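Local coordinates for protein ricin B lectin (Clostridium thermocellum, PDB 3VSF) that is an exo-beta-1,3-galactanase that pairs a glycoside hydrolase family 43 domain with a ricin-type beta-trefoil CBM13 domain that binds galactose, at residues A[136-140]-A[141-145]; A[294-298]-A[299-303]; A[307-311]-A[312-316]. All coordinates share one frame; numbering follows the deposited sequence.

Contact 1 (A[136-140]-A[141-145])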
loop_
_atom_site.group_PDB
_atom_site.type_symbol
_atom_site.label_atom_id
_atom_site.label_comp_id
_atom_site.label_asym_id
_atom_site.label_seq_id
_atom_site.Cartn_x
_atom_site.Cartn_y
_atom_site.Cartn_z
ATOM N N HIS A 136 4.935 17.804 -9.852
ATOM C CA HIS A 136 3.751 18.592 -10.170
ATOM C C HIS A 136 3.954 20.030 -9.704
ATOM O O HIS A 136 4.301 20.270 -8.547
ATOM C CB HIS A 136 2.518 17.987 -9.496
ATOM C CG HIS A 136 1.263 18.776 -9.707
ATOM N ND1 HIS A 136 0.189 18.708 -8.844
ATOM C CD2 HIS A 136 0.907 19.645 -10.681
ATOM C CE1 HIS A 136 -0.772 19.503 -9.277
ATOM N NE2 HIS A 136 -0.362 20.083 -10.390
ATOM N N TRP A 137 3.739 20.984 -10.605
ATOM C CA TRP A 137 3.983 22.390 -10.295
ATOM C C TRP A 137 2.699 23.216 -10.291
ATOM O O TRP A 137 1.829 23.036 -11.144
ATOM C CB TRP A 137 4.985 22.988 -11.287
ATOM C CG TRP A 137 5.474 24.353 -10.902
ATOM C CD1 TRP A 137 6.579 24.648 -10.158
ATOM C CD2 TRP A 137 4.877 25.609 -11.246
ATOM N NE1 TRP A 137 6.706 26.008 -10.015
ATOM C CE2 TRP A 137 5.674 26.620 -10.674
ATOM C CE3 TRP A 137 3.744 25.976 -11.979
ATOM C CZ2 TRP A 137 5.374 27.974 -10.814
ATOM C CZ3 TRP A 137 3.450 27.321 -12.116
ATOM C CH2 TRP A 137 4.262 28.303 -11.536
ATOM N N GLU A 138 2.591 24.122 -9.323
ATOM C CA GLU A 138 1.449 25.025 -9.227
ATOM C C GLU A 138 1.889 26.425 -8.801
ATOM O O GLU A 138 3.008 26.614 -8.328
ATOM C CB GLU A 138 0.399 24.478 -8.258
ATOM C CG GLU A 138 -0.333 23.243 -8.764
ATOM C CD GLU A 138 -1.171 23.520 -9.998
ATOM O OE1 GLU A 138 -1.682 22.553 -10.601
ATOM O OE2 GLU A 138 -1.325 24.705 -10.366
ATOM N N ASN A 139 0.999 27.399 -8.968
ATOM C CA ASN A 139 1.323 28.797 -8.690
ATOM C C ASN A 139 1.661 29.098 -7.234
ATOM O O ASN A 139 2.548 29.900 -6.950
ATOM C CB ASN A 139 0.185 29.713 -9.146
ATOM C CG ASN A 139 0.145 29.890 -10.648
ATOM O OD1 ASN A 139 1.165 29.764 -11.325
ATOM N ND2 ASN A 139 -1.035 30.189 -11.178
ATOM N N GLY A 140 0.948 28.457 -6.315
ATOM C CA GLY A 140 1.052 28.797 -4.908
ATOM C C GLY A 140 -0.052 29.775 -4.566
ATOM O O GLY A 140 -0.262 30.124 -3.405
ATOM N N ILE A 141 -0.755 30.221 -5.601
ATOM C CA ILE A 141 -1.904 31.102 -5.447
ATOM C C ILE A 141 -3.169 30.342 -5.821
ATOM O O ILE A 141 -4.241 30.581 -5.264
ATOM C CB ILE A 141 -1.779 32.348 -6.346
ATOM C CG1 ILE A 141 -0.562 33.182 -5.935
ATOM C CG2 ILE A 141 -3.045 33.186 -6.278
ATOM C CD1 ILE A 141 -0.641 33.723 -4.522
ATOM N N ASN A 142 -3.031 29.417 -6.764
ATOM C CA ASN A 142 -4.151 28.598 -7.212
ATOM C C ASN A 142 -3.673 27.315 -7.883
ATOM O O ASN A 142 -2.493 26.971 -7.814
ATOM C CB ASN A 142 -5.044 29.392 -8.167
ATOM C CG ASN A 142 -4.328 29.784 -9.445
ATOM O OD1 ASN A 142 -3.114 29.629 -9.561
ATOM N ND2 ASN A 142 -5.081 30.301 -10.409
ATOM N N TYR A 143 -4.594 26.612 -8.532
ATOM C CA TYR A 143 -4.271 25.366 -9.215
ATOM C C TYR A 143 -4.631 25.420 -10.696
ATOM O O TYR A 143 -4.952 24.400 -11.303
ATOM C CB TYR A 143 -4.977 24.186 -8.544
ATOM C CG TYR A 143 -4.206 23.582 -7.390
ATOM C CD1 TYR A 143 -3.565 22.357 -7.526
ATOM C CD2 TYR A 143 -4.115 24.238 -6.169
ATOM C CE1 TYR A 143 -2.857 21.801 -6.477
ATOM C CE2 TYR A 143 -3.409 23.688 -5.114
ATOM C CZ TYR A 143 -2.782 22.471 -5.274
ATOM O OH TYR A 143 -2.077 21.917 -4.229
ATOM N N GLY A 144 -4.572 26.616 -11.273
ATOM C CA GLY A 144 -4.886 26.797 -12.678
ATOM C C GLY A 144 -3.769 26.327 -13.588
ATOM O O GLY A 144 -4.013 25.902 -14.718
ATOM N N GLN A 145 -2.539 26.402 -13.093
ATOM C CA GLN A 145 -1.374 25.988 -13.866
ATOM C C GLN A 145 -1.052 24.518 -13.624
ATOM O O GLN A 145 -0.073 24.190 -12.951
ATOM C CB GLN A 145 -0.162 26.852 -13.511
ATOM C CG GLN A 145 -0.396 28.347 -13.656
ATOM C CD GLN A 145 -0.638 28.769 -15.093
ATOM O OE1 GLN A 145 -0.153 28.134 -16.029
ATOM N NE2 GLN A 145 -1.395 29.845 -15.273
#
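Gln145 lays the start of its side chain against the amide of Asn139. Its CG is 3.1 Å from Asn139 OD1 and almost as close to Asn139 ND2. The two amide planes are turned 43° from each other. Gln145 CB also reaches the edge of the Trp137 ring, near the ring plane, 3.9 Å from Trp137 CZ3. Asn139 is also tied to Asn142: its ND2 donates to Asn142 OD1 at 2.7 Å, on a lone pair and in the carbonyl plane. The two side chains lie side by side, pointing the same way, with their amides nearly coplanar. Asn142 can offer this oxygen because its CG stands between its own backbone N and carbonyl carbon (chi1 64°). The loop that folds back here leaves strand 131-138 and leads into strand 147-153, neighbours in one four-stranded antiparallel blade of the five-bladed beta-propeller of family 43. Glu138 CG stands anti to its carbonyl carbon (chi1 -70°) and lies over one face of the Tyr143 ring, 4.0 Å from the centroid, as a CH-pi contact. A bend at chi2 then turns the carboxylate to His136, whose NE2 donates to Glu138 OE1 at 2.8 Å, on the anti side but tilted from the carboxylate plane. Arg185 hydrogen-bonds the carbonyl of Tyr143. Glu118 makes weak hydrogen bonds with His136 ND1 and Tyr143 OH.

Contact 2 (A[294-298]-A[299-303])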
loop_
_atom_site.group_PDB
_atom_site.type_symbol
_atom_site.label_atom_id
_atom_site.label_comp_id
_atom_site.label_asym_id
_atom_site.label_seq_id
_atom_site.Cartn_x
_atom_site.Cartn_y
_atom_site.Cartn_z
ATOM N N PRO A 294 9.599 -2.482 -6.471
ATOM C CA PRO A 294 9.990 -3.875 -6.242
ATOM C C PRO A 294 11.226 -3.952 -5.352
ATOM O O PRO A 294 12.247 -3.343 -5.669
ATOM C CB PRO A 294 10.337 -4.382 -7.648
ATOM C CG PRO A 294 9.758 -3.372 -8.596
ATOM C CD PRO A 294 9.816 -2.073 -7.868
ATOM N N VAL A 295 11.127 -4.685 -4.249
ATOM C CA VAL A 295 12.271 -4.902 -3.372
ATOM C C VAL A 295 12.856 -6.289 -3.622
ATOM O O VAL A 295 12.277 -7.300 -3.224
ATOM C CB VAL A 295 11.887 -4.764 -1.889
ATOM C CG1 VAL A 295 13.102 -4.991 -1.005
ATOM C CG2 VAL A 295 11.280 -3.395 -1.627
ATOM N N GLN A 296 14.006 -6.328 -4.285
ATOM C CA GLN A 296 14.617 -7.588 -4.692
ATOM C C GLN A 296 15.699 -8.038 -3.713
ATOM O O GLN A 296 16.486 -7.227 -3.225
ATOM C CB GLN A 296 15.190 -7.460 -6.105
ATOM C CG GLN A 296 15.721 -8.752 -6.696
ATOM C CD GLN A 296 15.904 -8.664 -8.199
ATOM O OE1 GLN A 296 15.057 -8.116 -8.906
ATOM N NE2 GLN A 296 17.015 -9.196 -8.695
ATOM N N GLY A 297 15.727 -9.337 -3.428
ATOM C CA GLY A 297 16.697 -9.897 -2.504
ATOM C C GLY A 297 17.107 -11.312 -2.865
ATOM O O GLY A 297 16.905 -11.758 -3.995
ATOM N N SER A 298 17.684 -12.019 -1.898
ATOM C CA SER A 298 18.162 -13.381 -2.120
ATOM C C SER A 298 17.015 -14.381 -2.249
ATOM O O SER A 298 17.075 -15.306 -3.059
ATOM C CB SER A 298 19.106 -13.805 -0.992
ATOM O OG SER A 298 18.465 -13.725 0.269
ATOM N N SER A 299 15.972 -14.190 -1.448
ATOM C CA SER A 299 14.819 -15.084 -1.463
ATOM C C SER A 299 13.972 -14.876 -2.715
ATOM O O SER A 299 13.566 -15.837 -3.369
ATOM C CB SER A 299 13.966 -14.877 -0.211
ATOM O OG SER A 299 14.737 -15.047 0.965
ATOM N N GLY A 300 13.707 -13.616 -3.043
ATOM C CA GLY A 300 12.910 -13.279 -4.208
ATOM C C GLY A 300 12.630 -11.793 -4.298
ATOM O O GLY A 300 13.466 -10.971 -3.920
ATOM N N THR A 301 11.450 -11.444 -4.798
ATOM C CA THR A 301 11.068 -10.045 -4.944
ATOM C C THR A 301 9.751 -9.739 -4.235
ATOM O O THR A 301 8.746 -10.415 -4.452
ATOM C CB THR A 301 10.948 -9.644 -6.427
ATOM O OG1 THR A 301 12.225 -9.776 -7.066
ATOM C CG2 THR A 301 10.471 -8.207 -6.555
ATOM N N SER A 302 9.769 -8.717 -3.384
ATOM C CA SER A 302 8.566 -8.267 -2.693
ATOM C C SER A 302 8.288 -6.802 -3.016
ATOM O O SER A 302 9.143 -5.943 -2.820
ATOM C CB SER A 302 8.707 -8.453 -1.181
ATOM O OG SER A 302 8.894 -9.815 -0.848
ATOM N N TYR A 303 7.087 -6.526 -3.511
ATOM C CA TYR A 303 6.714 -5.169 -3.892
ATOM C C TYR A 303 6.227 -4.353 -2.698
ATOM O O TYR A 303 5.297 -4.750 -2.000
ATOM C CB TYR A 303 5.655 -5.199 -4.996
ATOM C CG TYR A 303 6.181 -5.711 -6.319
ATOM C CD1 TYR A 303 6.407 -4.845 -7.381
ATOM C CD2 TYR A 303 6.466 -7.058 -6.502
ATOM C CE1 TYR A 303 6.892 -5.307 -8.590
ATOM C CE2 TYR A 303 6.951 -7.529 -7.707
ATOM C CZ TYR A 303 7.163 -6.649 -8.748
ATOM O OH TYR A 303 7.646 -7.114 -9.948
#
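Strand segments 294-296 and 301-303 run antiparallel, 4.4 Å apart at their closest with 154° between their directions, and are joined by a tight turn at Ser298 and Ser299. This is the beta hairpin of strands 288-296 and 301-309, neighbours in one four-stranded antiparallel blade of the propeller. Val295 and Ser302 form the hydrogen-bonded pair. Val295 N donates to Ser302 O at 2.7 Å, and Ser302 N returns a bond to Val295 O at 2.9 Å. Next to the turn, Gly297 N donates to Gly300 O at 2.8 Å. Pro294 with Tyr303, and Gln296 with Thr301, are the non-hydrogen-bonded pairs, and all four side chains lie on one face. There Pro294 leans on the Tyr303 ring. Its CB sits over one ring face, offset toward the rim, 4.1 Å from the centroid as a CH-pi contact. Its CG touches Tyr303 CE1 at 3.5 Å. Tyr303 brings its ring to the proline with CG anti to its own carbonyl carbon (chi1 -69°). Further along, Thr301 sends its two branches to different neighbours: CG2 lies 4.0 Å from Pro294 CB, and OG1 lies 3.7 Å from Gln296 CG. The other face carries Val295 and Ser302, which pack on Ile353 of strand 352-355. Ser302 OG bonds to Gly351 O, while Tyr303 OH bonds to Lys241 O. The hairpin is therefore held together by main-chain bonds and apolar contact with the proline, while the hydroxyls of Ser302 and Tyr303 tie it to other parts of the chain.

Contact 3 (A[307-311]-A[312-316])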
loop_
_atom_site.group_PDB
_atom_site.type_symbol
_atom_site.label_atom_id
_atom_site.label_comp_id
_atom_site.label_asym_id
_atom_site.label_seq_id
_atom_site.Cartn_x
_atom_site.Cartn_y
_atom_site.Cartn_z
ATOM N N GLY A 307 2.341 5.023 1.043
ATOM C CA GLY A 307 1.169 5.872 1.099
ATOM C C GLY A 307 1.370 7.066 2.007
ATOM O O GLY A 307 2.375 7.164 2.711
ATOM N N ASP A 308 0.408 7.980 1.985
ATOM C CA ASP A 308 0.454 9.153 2.845
ATOM C C ASP A 308 -0.834 9.294 3.643
ATOM O O ASP A 308 -1.929 9.312 3.079
ATOM C CB ASP A 308 0.700 10.423 2.024
ATOM C CG ASP A 308 2.145 10.562 1.580
ATOM O OD1 ASP A 308 2.972 11.026 2.393
ATOM O OD2 ASP A 308 2.451 10.214 0.420
ATOM N N ARG A 309 -0.699 9.379 4.961
ATOM C CA ARG A 309 -1.833 9.687 5.816
ATOM C C ARG A 309 -1.876 11.194 6.027
ATOM O O ARG A 309 -1.406 11.707 7.043
ATOM C CB ARG A 309 -1.725 8.951 7.153
ATOM C CG ARG A 309 -2.892 9.202 8.094
ATOM C CD ARG A 309 -2.915 8.188 9.223
ATOM N NE ARG A 309 -3.134 6.834 8.725
ATOM C CZ ARG A 309 -3.205 5.754 9.497
ATOM N NH1 ARG A 309 -3.074 5.867 10.812
ATOM N NH2 ARG A 309 -3.407 4.562 8.952
ATOM N N TRP A 310 -2.433 11.897 5.046
ATOM C CA TRP A 310 -2.454 13.354 5.055
ATOM C C TRP A 310 -3.102 13.918 6.315
ATOM O O TRP A 310 -4.252 13.610 6.629
ATOM C CB TRP A 310 -3.165 13.886 3.810
ATOM C CG TRP A 310 -2.516 13.459 2.528
ATOM C CD1 TRP A 310 -3.005 12.568 1.617
ATOM C CD2 TRP A 310 -1.250 13.898 2.020
ATOM N NE1 TRP A 310 -2.125 12.430 0.571
ATOM C CE2 TRP A 310 -1.040 13.235 0.795
ATOM C CE3 TRP A 310 -0.276 14.790 2.481
ATOM C CZ2 TRP A 310 0.105 13.436 0.025
ATOM C CZ3 TRP A 310 0.859 14.986 1.716
ATOM C CH2 TRP A 310 1.039 14.313 0.501
ATOM N N ALA A 311 -2.353 14.752 7.029
ATOM C CA ALA A 311 -2.840 15.369 8.256
ATOM C C ALA A 311 -4.029 16.283 7.978
ATOM O O ALA A 311 -4.753 16.668 8.896
ATOM C CB ALA A 311 -1.723 16.141 8.941
ATOM N N GLY A 312 -4.224 16.624 6.709
ATOM C CA GLY A 312 -5.330 17.473 6.309
ATOM C C GLY A 312 -6.673 16.868 6.664
ATOM O O GLY A 312 -7.682 17.570 6.738
ATOM N N ALA A 313 -6.683 15.558 6.884
ATOM C CA ALA A 313 -7.905 14.851 7.249
ATOM C C ALA A 313 -8.435 15.333 8.595
ATOM O O ALA A 313 -9.646 15.424 8.798
ATOM C CB ALA A 313 -7.662 13.352 7.277
ATOM N N TRP A 314 -7.524 15.641 9.513
ATOM C CA TRP A 314 -7.914 16.111 10.838
ATOM C C TRP A 314 -7.518 17.566 11.084
ATOM O O TRP A 314 -7.367 17.993 12.229
ATOM C CB TRP A 314 -7.344 15.200 11.930
ATOM C CG TRP A 314 -5.847 15.092 11.939
ATOM C CD1 TRP A 314 -4.968 15.926 12.567
ATOM C CD2 TRP A 314 -5.054 14.078 11.304
ATOM N NE1 TRP A 314 -3.679 15.500 12.356
ATOM C CE2 TRP A 314 -3.704 14.368 11.584
ATOM C CE3 TRP A 314 -5.355 12.958 10.524
ATOM C CZ2 TRP A 314 -2.657 13.578 11.114
ATOM C CZ3 TRP A 314 -4.313 12.175 10.056
ATOM C CH2 TRP A 314 -2.982 12.490 10.353
ATOM N N GLY A 315 -7.354 18.321 10.001
ATOM C CA GLY A 315 -7.073 19.742 10.093
ATOM C C GLY A 315 -5.639 20.077 10.457
ATOM O O GLY A 315 -5.370 21.122 11.051
ATOM N N GLY A 316 -4.714 19.193 10.099
ATOM C CA GLY A 316 -3.307 19.412 10.374
ATOM C C GLY A 316 -2.551 19.920 9.161
ATOM O O GLY A 316 -3.022 19.802 8.030
#
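Trp314 spreads its indole over Ala311. Ala311 CA lies above one face of the six-membered ring, 3.5 Å from its centroid and 17° off the normal, as a CH-pi contact. Ala311 CB adds apolar contact with Trp314 CZ2 at 3.5 Å. The indole folds back this way because Trp314 CG takes the crowded position between its backbone N and carbonyl carbon (chi1 59°). Arg309 meets the same ring at its edge: its CG lies in the ring plane, 3.8 Å from Trp314 CZ3. The guanidinium reaches away, to the carbonyls of Tyr285 and Arg286, with its plane nearly perpendicular to the indole. The backbone beneath forms a short 3-10 turn. Ala313 N donates to Trp310 O at 3.1 Å, and Trp314 N to Ala311 O at 3.0 Å. Ala311 O also takes Gly316 N at 2.8 Å, and its two donors arrive from opposite faces of the carbonyl plane. With positive phi at Gly315, the pattern resembles a Schellman motif, though its inner bond, Gly315 N to Gly312 O, is weak. Trp310 turns the other way, hydrogen-bonded through NE1 to Gln288 OE1 and meeting the ring of Trp256. The turn follows the end of strand 301-309 and begins the loop to strand 322-330. Arg309 and Trp314 both touch Gln322 there, and Asp308 pairs through its backbone with Gln288 of strand 288-296.

How the contacts relate
All three contacts are local turns at strand ends in the five-bladed propeller of the family 43 domain, and they follow one another along the chain as contact 1, contact 2, contact 3. Contacts 2 and 3 share strand 301-309 of one four-stranded blade. They sit at its two ends, on opposite sides of the chain's centre, with their own centres about 30 Å apart. Contact 1 belongs to a different blade, the sheet of strands 116-124 to 161-166. Its centre is about 20 Å from that of contact 3 and about 38 Å from that of contact 2. None lies at the galactose-binding residues Asp422, Asp425, Asn440 and Asn444, which belong to the beta-trefoil lectin domain.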